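Local atomic coordinates of exotoxin type A (Streptococcus pyogenes phage T12, PDB entry 1FNU), a protein that probably acts as a secreted superantigen toxin that bridges MHC class II molecules and T-cell receptors. Residues P53-L58 and E82-C87; Q65-L70 and K202-L207; E144-V149 and L198-D203. One frame throughout, in Å; residues are numbered along the deposited sequence.

The three contacts run from the OB-fold domain into the beta-grasp domain. Contact 1 lies within the first, contact 3 within the second, and contact 2 joins the two. Contacts 2 and 3 share Lys-202 and Asp-203, and their centres are about 13 Å apart. They also touch at Leu-207 CD1 and Leu-145 CD1, 4.2 Å from each other. Contacts 1 and 3 have centres about 17 Å apart and meet where Tyr-83 CD1 lies 3.9 Å from Leu-198 CD1. Contacts 1 and 2 do not touch; their nearest atoms are about 9 Å apart. A bound cadmium ion lies about 13 Å from the side chain of Tyr-55 in contact 1.

Contact 1 of 3, residues P53-L58 and E82-C87; sequences PNYDKL and EYYHLC
Tyr-55 and Tyr-84 mark the nearest approach of the two backbones, with CA atoms 9.2 Å apart, so side chains must bridge the gap. Segment 53-58 is a loop that runs into strand 57-61. Segment 82-87 is also a loop, and its end forms a type II beta turn from Tyr-84 to Cys-87. The bond from Cys-87 N to Tyr-84 O, 3.0 Å, closes this turn. A disulfide from Cys-87 to Cys-98 ties it to strand 96-105.

Tyr-84 does most of the touching. Its CG sits beside the backbone N and anti to the carbonyl carbon (chi1 -62°), and the ring reaches out to the other loop. The phenol end arrives in a corner made by three successive residues. Tyr-84 OH is 3.7 Å from Asn-54 CB, a contact with a methylene. It is 3.8 Å from Tyr-55 CD1. It also lies 3.7 Å from Pro-53 O, too far for a hydrogen bond. The two tyrosine side chains cross at about a right angle and do not stack. Tyr-55 CB comes to the edge of the Tyr-84 ring, 4.5 Å from CE1.

Tyr-55 is buried, and its own hydroxyl is bonded to His-32 NE2. Asn-54 packs on Asn-54 of the second subunit, which places this corner of the OB-fold domain at a subunit interface. Van der Waals packing of the Tyr-84 ring edge and its hydroxyl joins the two loops, and segment 53-58 gives Tyr-84 OH no hydrogen bond.

Contact 2 of 3, residues Q65-L70 and K202-L207; sequences QEMATL and KDNETL
Met-67 reaches from helix 65-72 to the bend at Asp-203 and Asn-204, and these three residues make the close contacts. The tight part is at the end of the methionine. Its sulfur, SD, lies 3.5 Å from Asn-204 CB. The methyl carbon Met-67 CE lies 3.4 Å from the backbone oxygen Asp-203 O. The chain is extended through chi2 (170°) and bends only at chi3 (-72°), which turns the methyl onto that carbonyl. Leu-62 adds to the packing, touching both Met-67 and Asn-204.

This is a joint between domains: the helix belongs to the OB-fold domain and the bend to the beta-grasp domain. Asn-204 is buried and crosses the joint a second time, because its OD1 accepts from Val-103 N of strand 96-105.

The outer side is looser. Asp-203 is exposed; its CB is directed away from the helix, and the carboxylate serves its own segment. OD1 accepts from Glu-205 N at 2.9 Å, forming an Asx turn. The N-H meets the anti side of the carboxylate, 32° out of its plane. One residue on, Thr-206 OG1 donates to Asn-204 O at 2.9 Å, where strand 206-208 begins.

Contact 3 of 3, residues E144-V149 and L198-D203; sequences ELDYKV and LMIYKD
Asp-146 of helix 142-157 meets the segment 198-203 through Ile-200 and Tyr-201. The segment opens with a 3-10 turn, residues 198-201. Leu-198 comes first. It faces helix 19-26, where it packs on Leu-24 and Tyr-25, and its carbonyl oxygen O accepts from Tyr-201 N at 2.9 Å. Met-199 O accepts from Lys-202 N in the same way, at 3.1 Å.

Ile-200 touches Asp-146 lightly, with CD1 4.3 Å from OD2. It does more for its neighbour: CG1 lies over the centre of one face of the Tyr-201 ring, 3.8 Å above the plane.

Tyr-201 carries the contact. Its OH donates a short hydrogen bond, 2.6 Å, to Asp-146 OD2. The acceptor lies near the plane of the ring, at its edge. The hydroxyl, however, meets the carboxylate from above, 38° out of the carboxylate plane. The two planes are 69° apart. Asp-146 CG stands anti to the backbone N (chi1 -174°), which carries the carboxylate off the helix toward the tyrosine. OD2 also forms a salt bridge with Arg-150, so a buried carboxylate oxygen has two partners and probably stays charged.

Lys-202 then turns to the OB-fold domain, where NZ bonds Leu-62 O and Lys-63 O. Beyond it, Asp-203 leads toward strand 206-208.

Tyr-25 of helix 19-26 packs on Asp-146, and its OH is hydrogen-bonded to Tyr-201 OH. Tyr-201 also rests on Tyr-100 of strand 96-105, while Leu-145 and Val-149 of helix 142-157 pack against strand 126-135.

Contact 1 of 3, residues P53-L58 and E82-C87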
loop_
_atom_site.group_PDB
_atom_site.type_symbol
_atom_site.label_atom_id
_atom_site.label_comp_id
_atom_site.label_asym_id
_atom_site.label_seq_id
_atom_site.Cartn_x
_atom_site.Cartn_y
_atom_site.Cartn_z
ATOM N N PRO A 53 9.779 8.960 18.652
ATOM C CA PRO A 53 8.345 8.800 18.772
ATOM C C PRO A 53 7.772 8.520 17.396
ATOM O O PRO A 53 8.229 9.060 16.352
ATOM C CB PRO A 53 7.892 10.103 19.450
ATOM C CG PRO A 53 8.929 11.162 18.972
ATOM C CD PRO A 53 10.256 10.322 18.975
ATOM N N ASN A 54 6.789 7.646 17.418
ATOM C CA ASN A 54 6.058 7.120 16.295
ATOM C C ASN A 54 6.817 6.081 15.516
ATOM O O ASN A 54 6.226 5.542 14.587
ATOM C CB ASN A 54 5.561 8.237 15.377
ATOM C CG ASN A 54 4.822 9.265 16.161
ATOM O OD1 ASN A 54 3.839 8.936 16.837
ATOM N ND2 ASN A 54 5.317 10.480 16.177
ATOM N N TYR A 55 8.071 5.759 15.855
ATOM C CA TYR A 55 8.704 4.706 15.031
ATOM C C TYR A 55 9.802 3.907 15.742
ATOM O O TYR A 55 10.354 4.365 16.739
ATOM C CB TYR A 55 9.321 5.290 13.751
ATOM C CG TYR A 55 10.573 6.088 14.028
ATOM C CD1 TYR A 55 10.507 7.436 14.359
ATOM C CD2 TYR A 55 11.792 5.488 13.979
ATOM C CE1 TYR A 55 11.652 8.167 14.630
ATOM C CE2 TYR A 55 12.996 6.185 14.241
ATOM C CZ TYR A 55 12.932 7.525 14.569
ATOM O OH TYR A 55 14.118 8.199 14.825
ATOM N N ASP A 56 10.084 2.709 15.243
ATOM C CA ASP A 56 11.178 1.889 15.842
ATOM C C ASP A 56 12.012 1.118 14.840
ATOM O O ASP A 56 12.770 0.213 15.204
ATOM C CB ASP A 56 10.675 0.911 16.898
ATOM C CG ASP A 56 9.522 0.154 16.422
ATOM O OD1 ASP A 56 9.557 -0.199 15.217
ATOM O OD2 ASP A 56 8.601 -0.077 17.243
ATOM N N LYS A 57 11.876 1.523 13.581
ATOM C CA LYS A 57 12.612 0.989 12.450
ATOM C C LYS A 57 12.704 2.209 11.513
ATOM O O LYS A 57 11.690 2.888 11.287
ATOM C CB LYS A 57 11.826 -0.155 11.801
ATOM C CG LYS A 57 11.780 -1.417 12.707
ATOM C CD LYS A 57 13.213 -2.019 12.885
ATOM C CE LYS A 57 13.259 -3.079 14.040
ATOM N NZ LYS A 57 14.680 -3.651 14.152
ATOM N N LEU A 58 13.893 2.521 11.030
ATOM C CA LEU A 58 14.077 3.681 10.165
ATOM C C LEU A 58 14.761 3.273 8.911
ATOM O O LEU A 58 15.792 2.519 8.924
ATOM C CB LEU A 58 14.913 4.768 10.886
ATOM C CG LEU A 58 15.553 5.970 10.073
ATOM C CD1 LEU A 58 14.462 6.802 9.442
ATOM C CD2 LEU A 58 16.408 6.926 10.995
ATOM N N GLU A 82 11.769 13.091 8.314
ATOM C CA GLU A 82 11.063 11.874 8.037
ATOM C C GLU A 82 9.611 11.991 7.572
ATOM O O GLU A 82 8.971 13.002 7.846
ATOM C CB GLU A 82 11.116 10.918 9.238
ATOM C CG GLU A 82 10.199 11.215 10.348
ATOM C CD GLU A 82 10.385 12.578 11.017
ATOM O OE1 GLU A 82 11.303 13.388 10.756
ATOM O OE2 GLU A 82 9.612 12.877 11.895
ATOM N N TYR A 83 9.171 10.944 6.869
ATOM C CA TYR A 83 7.794 10.764 6.401
ATOM C C TYR A 83 7.349 9.343 6.718
ATOM O O TYR A 83 8.156 8.391 6.848
ATOM C CB TYR A 83 7.611 10.989 4.887
ATOM C CG TYR A 83 8.259 9.960 3.995
ATOM C CD1 TYR A 83 9.613 10.072 3.660
ATOM C CD2 TYR A 83 7.543 8.895 3.475
ATOM C CE1 TYR A 83 10.262 9.123 2.805
ATOM C CE2 TYR A 83 8.195 7.922 2.580
ATOM C CZ TYR A 83 9.555 8.076 2.277
ATOM O OH TYR A 83 10.154 7.176 1.433
ATOM N N TYR A 84 6.025 9.224 6.826
ATOM C CA TYR A 84 5.333 7.990 7.170
ATOM C C TYR A 84 4.475 7.444 6.031
ATOM O O TYR A 84 4.532 6.240 5.709
ATOM C CB TYR A 84 4.437 8.283 8.412
ATOM C CG TYR A 84 5.282 8.696 9.593
ATOM C CD1 TYR A 84 5.964 7.731 10.309
ATOM C CD2 TYR A 84 5.465 10.022 9.946
ATOM C CE1 TYR A 84 6.774 8.033 11.308
ATOM C CE2 TYR A 84 6.339 10.340 11.003
ATOM C CZ TYR A 84 6.963 9.309 11.653
ATOM O OH TYR A 84 7.787 9.485 12.743
ATOM N N HIS A 85 3.662 8.333 5.481
ATOM C CA HIS A 85 2.775 7.986 4.344
ATOM C C HIS A 85 3.640 7.493 3.172
ATOM O O HIS A 85 4.538 8.257 2.726
ATOM C CB HIS A 85 2.013 9.195 3.898
ATOM C CG HIS A 85 1.000 8.863 2.839
ATOM N ND1 HIS A 85 0.883 9.600 1.684
ATOM C CD2 HIS A 85 0.130 7.827 2.717
ATOM C CE1 HIS A 85 -0.009 9.035 0.882
ATOM N NE2 HIS A 85 -0.477 7.956 1.475
ATOM N N LEU A 86 3.375 6.260 2.695
ATOM C CA LEU A 86 4.104 5.578 1.603
ATOM C C LEU A 86 5.590 5.218 1.969
ATOM O O LEU A 86 6.460 5.075 1.105
ATOM C CB LEU A 86 4.133 6.397 0.312
ATOM C CG LEU A 86 2.739 6.876 -0.107
ATOM C CD1 LEU A 86 2.802 7.720 -1.402
ATOM C CD2 LEU A 86 1.830 5.546 -0.252
ATOM N N CYS A 87 5.839 5.061 3.262
ATOM C CA CYS A 87 7.156 4.641 3.719
ATOM C C CYS A 87 7.063 3.119 3.809
ATOM O O CYS A 87 6.233 2.583 4.508
ATOM C CB CYS A 87 7.435 5.189 5.141
ATOM S SG CYS A 87 8.893 4.460 6.028
#

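Contact 2 of 3, residues Q65-L70 and K202-L207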
loop_
_atom_site.group_PDB
_atom_site.type_symbol
_atom_site.label_atom_id
_atom_site.label_comp_id
_atom_site.label_asym_id
_atom_site.label_seq_id
_atom_site.Cartn_x
_atom_site.Cartn_y
_atom_site.Cartn_z
ATOM N N GLN A 65 22.870 1.925 -5.345
ATOM C CA GLN A 65 23.457 0.764 -4.732
ATOM C C GLN A 65 24.855 1.039 -4.205
ATOM O O GLN A 65 25.151 0.672 -3.101
ATOM C CB GLN A 65 23.494 -0.403 -5.714
ATOM C CG GLN A 65 24.573 -1.476 -5.388
ATOM C CD GLN A 65 24.683 -2.390 -6.550
ATOM O OE1 GLN A 65 24.707 -1.949 -7.721
ATOM N NE2 GLN A 65 24.717 -3.674 -6.268
ATOM N N GLU A 66 25.691 1.712 -4.999
ATOM C CA GLU A 66 27.047 2.002 -4.531
ATOM C C GLU A 66 27.071 2.772 -3.235
ATOM O O GLU A 66 27.917 2.480 -2.381
ATOM C CB GLU A 66 27.875 2.756 -5.550
ATOM C CG GLU A 66 28.453 1.828 -6.615
ATOM C CD GLU A 66 27.441 1.422 -7.699
ATOM O OE1 GLU A 66 26.173 1.683 -7.539
ATOM O OE2 GLU A 66 27.969 0.842 -8.725
ATOM N N MET A 67 26.177 3.784 -3.101
ATOM C CA MET A 67 26.121 4.578 -1.868
ATOM C C MET A 67 25.665 3.759 -0.645
ATOM O O MET A 67 26.309 3.846 0.427
ATOM C CB MET A 67 25.243 5.837 -2.070
ATOM C CG MET A 67 25.390 6.893 -0.938
ATOM S SD MET A 67 24.587 8.520 -1.303
ATOM C CE MET A 67 25.647 9.311 -2.604
ATOM N N ALA A 68 24.582 2.964 -0.754
ATOM C CA ALA A 68 24.156 2.130 0.376
ATOM C C ALA A 68 25.326 1.217 0.803
ATOM O O ALA A 68 25.610 1.101 1.994
ATOM C CB ALA A 68 22.911 1.262 0.029
ATOM N N THR A 69 25.969 0.558 -0.164
ATOM C CA THR A 69 27.105 -0.298 0.226
ATOM C C THR A 69 28.274 0.516 0.824
ATOM O O THR A 69 28.952 0.020 1.717
ATOM C CB THR A 69 27.492 -1.405 -0.958
ATOM O OG1 THR A 69 28.920 -1.654 -1.056
ATOM C CG2 THR A 69 26.944 -1.018 -2.279
ATOM N N LEU A 70 28.449 1.791 0.446
ATOM C CA LEU A 70 29.574 2.586 1.027
ATOM C C LEU A 70 29.363 2.723 2.554
ATOM O O LEU A 70 30.315 2.586 3.332
ATOM C CB LEU A 70 29.666 4.016 0.436
ATOM C CG LEU A 70 31.014 4.792 0.315
ATOM C CD1 LEU A 70 30.660 6.260 0.508
ATOM C CD2 LEU A 70 32.159 4.392 1.297
ATOM N N LYS A 202 17.917 12.747 -1.512
ATOM C CA LYS A 202 18.368 11.418 -1.849
ATOM C C LYS A 202 19.865 11.303 -2.192
ATOM O O LYS A 202 20.478 10.261 -1.900
ATOM C CB LYS A 202 17.540 10.876 -3.040
ATOM C CG LYS A 202 17.459 9.359 -3.140
ATOM C CD LYS A 202 16.503 8.917 -4.284
ATOM C CE LYS A 202 17.253 8.236 -5.476
ATOM N NZ LYS A 202 17.639 6.831 -5.292
ATOM N N ASP A 203 20.456 12.343 -2.782
ATOM C CA ASP A 203 21.847 12.187 -3.219
ATOM C C ASP A 203 22.798 12.353 -2.055
ATOM O O ASP A 203 23.978 12.300 -2.246
ATOM C CB ASP A 203 22.228 13.128 -4.375
ATOM C CG ASP A 203 22.183 14.625 -4.001
ATOM O OD1 ASP A 203 22.229 15.019 -2.791
ATOM O OD2 ASP A 203 22.124 15.442 -4.977
ATOM N N ASN A 204 22.234 12.551 -0.864
ATOM C CA ASN A 204 23.004 12.649 0.373
ATOM C C ASN A 204 24.079 13.700 0.325
ATOM O O ASN A 204 25.086 13.559 0.990
ATOM C CB ASN A 204 23.625 11.287 0.629
ATOM C CG ASN A 204 23.984 11.052 2.061
ATOM O OD1 ASN A 204 23.215 11.318 2.999
ATOM N ND2 ASN A 204 25.165 10.458 2.243
ATOM N N GLU A 205 23.859 14.755 -0.459
ATOM C CA GLU A 205 24.829 15.848 -0.595
ATOM C C GLU A 205 25.373 16.326 0.772
ATOM O O GLU A 205 24.632 16.631 1.701
ATOM C CB GLU A 205 24.190 16.995 -1.400
ATOM C CG GLU A 205 25.032 18.211 -1.603
ATOM C CD GLU A 205 26.282 18.000 -2.495
ATOM O OE1 GLU A 205 27.156 17.115 -2.158
ATOM O OE2 GLU A 205 26.397 18.749 -3.533
ATOM N N THR A 206 26.710 16.391 0.853
ATOM C CA THR A 206 27.405 16.727 2.078
ATOM C C THR A 206 28.474 17.821 1.849
ATOM O O THR A 206 29.146 17.850 0.836
ATOM C CB THR A 206 28.086 15.390 2.635
ATOM O OG1 THR A 206 27.069 14.375 2.873
ATOM C CG2 THR A 206 28.812 15.620 3.962
ATOM N N LEU A 207 28.631 18.728 2.787
ATOM C CA LEU A 207 29.664 19.708 2.551
ATOM C C LEU A 207 30.351 20.117 3.775
ATOM O O LEU A 207 29.924 19.823 4.860
ATOM C CB LEU A 207 29.138 20.894 1.805
ATOM C CG LEU A 207 27.744 21.146 2.324
ATOM C CD1 LEU A 207 27.904 21.797 3.603
ATOM C CD2 LEU A 207 26.997 21.984 1.373
#

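Contact 3 of 3, residues E144-V149 and L198-D203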
loop_
_atom_site.group_PDB
_atom_site.type_symbol
_atom_site.label_atom_id
_atom_site.label_comp_id
_atom_site.label_asym_id
_atom_site.label_seq_id
_atom_site.Cartn_x
_atom_site.Cartn_y
_atom_site.Cartn_z
ATOM N N GLU A 144 20.602 18.407 6.620
ATOM C CA GLU A 144 20.551 18.868 7.984
ATOM C C GLU A 144 20.473 20.421 8.108
ATOM O O GLU A 144 19.715 21.003 8.919
ATOM C CB GLU A 144 21.758 18.311 8.761
ATOM C CG GLU A 144 22.062 19.047 10.023
ATOM C CD GLU A 144 23.221 18.411 10.839
ATOM O OE1 GLU A 144 23.629 17.267 10.530
ATOM O OE2 GLU A 144 23.705 19.053 11.814
ATOM N N LEU A 145 21.215 21.083 7.256
ATOM C CA LEU A 145 21.267 22.554 7.344
ATOM C C LEU A 145 19.973 23.205 6.873
ATOM O O LEU A 145 19.528 24.184 7.481
ATOM C CB LEU A 145 22.436 23.029 6.541
ATOM C CG LEU A 145 23.756 22.496 7.128
ATOM C CD1 LEU A 145 24.803 22.954 6.198
ATOM C CD2 LEU A 145 24.092 23.015 8.433
ATOM N N ASP A 146 19.383 22.630 5.834
ATOM C CA ASP A 146 18.070 23.072 5.248
ATOM C C ASP A 146 17.010 22.835 6.335
ATOM O O ASP A 146 16.224 23.721 6.656
ATOM C CB ASP A 146 17.834 22.251 4.001
ATOM C CG ASP A 146 16.619 22.672 3.219
ATOM O OD1 ASP A 146 16.249 23.873 3.258
ATOM O OD2 ASP A 146 16.052 21.801 2.512
ATOM N N TYR A 147 17.033 21.673 6.983
ATOM C CA TYR A 147 16.045 21.463 8.018
ATOM C C TYR A 147 16.142 22.599 8.993
ATOM O O TYR A 147 15.174 23.258 9.247
ATOM C CB TYR A 147 16.230 20.172 8.784
ATOM C CG TYR A 147 15.277 20.179 9.940
ATOM C CD1 TYR A 147 13.899 19.949 9.753
ATOM C CD2 TYR A 147 15.719 20.497 11.218
ATOM C CE1 TYR A 147 12.980 20.064 10.832
ATOM C CE2 TYR A 147 14.795 20.603 12.323
ATOM C CZ TYR A 147 13.435 20.397 12.125
ATOM O OH TYR A 147 12.578 20.553 13.286
ATOM N N LYS A 148 17.318 22.807 9.598
ATOM C CA LYS A 148 17.446 23.943 10.518
ATOM C C LYS A 148 17.082 25.322 9.904
ATOM O O LYS A 148 16.464 26.149 10.547
ATOM C CB LYS A 148 18.864 23.957 11.081
ATOM C CG LYS A 148 19.032 22.741 11.992
ATOM C CD LYS A 148 20.530 22.424 12.284
ATOM C CE LYS A 148 20.762 21.615 13.570
ATOM N NZ LYS A 148 22.176 21.053 13.690
ATOM N N VAL A 149 17.417 25.577 8.652
ATOM C CA VAL A 149 17.033 26.887 8.134
ATOM C C VAL A 149 15.496 26.955 8.144
ATOM O O VAL A 149 14.900 27.931 8.609
ATOM C CB VAL A 149 17.529 27.061 6.703
ATOM C CG1 VAL A 149 16.848 28.296 6.022
ATOM C CG2 VAL A 149 19.050 27.213 6.717
ATOM N N LEU A 198 10.674 14.772 -0.931
ATOM C CA LEU A 198 11.886 14.637 -0.123
ATOM C C LEU A 198 13.126 14.047 -0.837
ATOM O O LEU A 198 14.253 14.029 -0.292
ATOM C CB LEU A 198 11.511 13.905 1.207
ATOM C CG LEU A 198 10.666 14.780 2.202
ATOM C CD1 LEU A 198 10.202 13.965 3.386
ATOM C CD2 LEU A 198 11.566 15.955 2.738
ATOM N N MET A 199 12.909 13.650 -2.081
ATOM C CA MET A 199 13.941 13.096 -2.909
ATOM C C MET A 199 14.950 14.209 -3.177
ATOM O O MET A 199 15.991 13.905 -3.682
ATOM C CB MET A 199 13.357 12.471 -4.189
ATOM C CG MET A 199 12.596 11.144 -3.901
ATOM S SD MET A 199 11.715 10.435 -5.367
ATOM C CE MET A 199 12.961 9.882 -6.306
ATOM N N ILE A 200 14.691 15.470 -2.815
ATOM C CA ILE A 200 15.796 16.444 -2.970
ATOM C C ILE A 200 17.001 16.068 -2.066
ATOM O O ILE A 200 18.116 16.570 -2.262
ATOM C CB ILE A 200 15.344 17.906 -2.611
ATOM C CG1 ILE A 200 14.705 17.882 -1.220
ATOM C CG2 ILE A 200 14.442 18.460 -3.796
ATOM C CD1 ILE A 200 14.519 19.211 -0.529
ATOM N N TYR A 201 16.797 15.174 -1.098
ATOM C CA TYR A 201 17.874 14.738 -0.182
ATOM C C TYR A 201 18.470 13.369 -0.484
ATOM O O TYR A 201 19.392 12.855 0.237
ATOM C CB TYR A 201 17.346 14.643 1.257
ATOM C CG TYR A 201 16.789 15.908 1.721
ATOM C CD1 TYR A 201 17.437 17.113 1.444
ATOM C CD2 TYR A 201 15.595 15.925 2.482
ATOM C CE1 TYR A 201 16.916 18.310 1.932
ATOM C CE2 TYR A 201 15.073 17.093 2.974
ATOM C CZ TYR A 201 15.726 18.287 2.714
ATOM O OH TYR A 201 15.168 19.424 3.245
ATOM N N LYS A 202 17.917 12.747 -1.512
ATOM C CA LYS A 202 18.368 11.418 -1.849
ATOM C C LYS A 202 19.865 11.303 -2.192
ATOM O O LYS A 202 20.478 10.261 -1.900
ATOM C CB LYS A 202 17.540 10.876 -3.040
ATOM C CG LYS A 202 17.459 9.359 -3.140
ATOM C CD LYS A 202 16.503 8.917 -4.284
ATOM C CE LYS A 202 17.253 8.236 -5.476
ATOM N NZ LYS A 202 17.639 6.831 -5.292
ATOM N N ASP A 203 20.456 12.343 -2.782
ATOM C CA ASP A 203 21.847 12.187 -3.219
ATOM C C ASP A 203 22.798 12.353 -2.055
ATOM O O ASP A 203 23.978 12.300 -2.246
ATOM C CB ASP A 203 22.228 13.128 -4.375
ATOM C CG ASP A 203 22.183 14.625 -4.001
ATOM O OD1 ASP A 203 22.229 15.019 -2.791
ATOM O OD2 ASP A 203 22.124 15.442 -4.977
#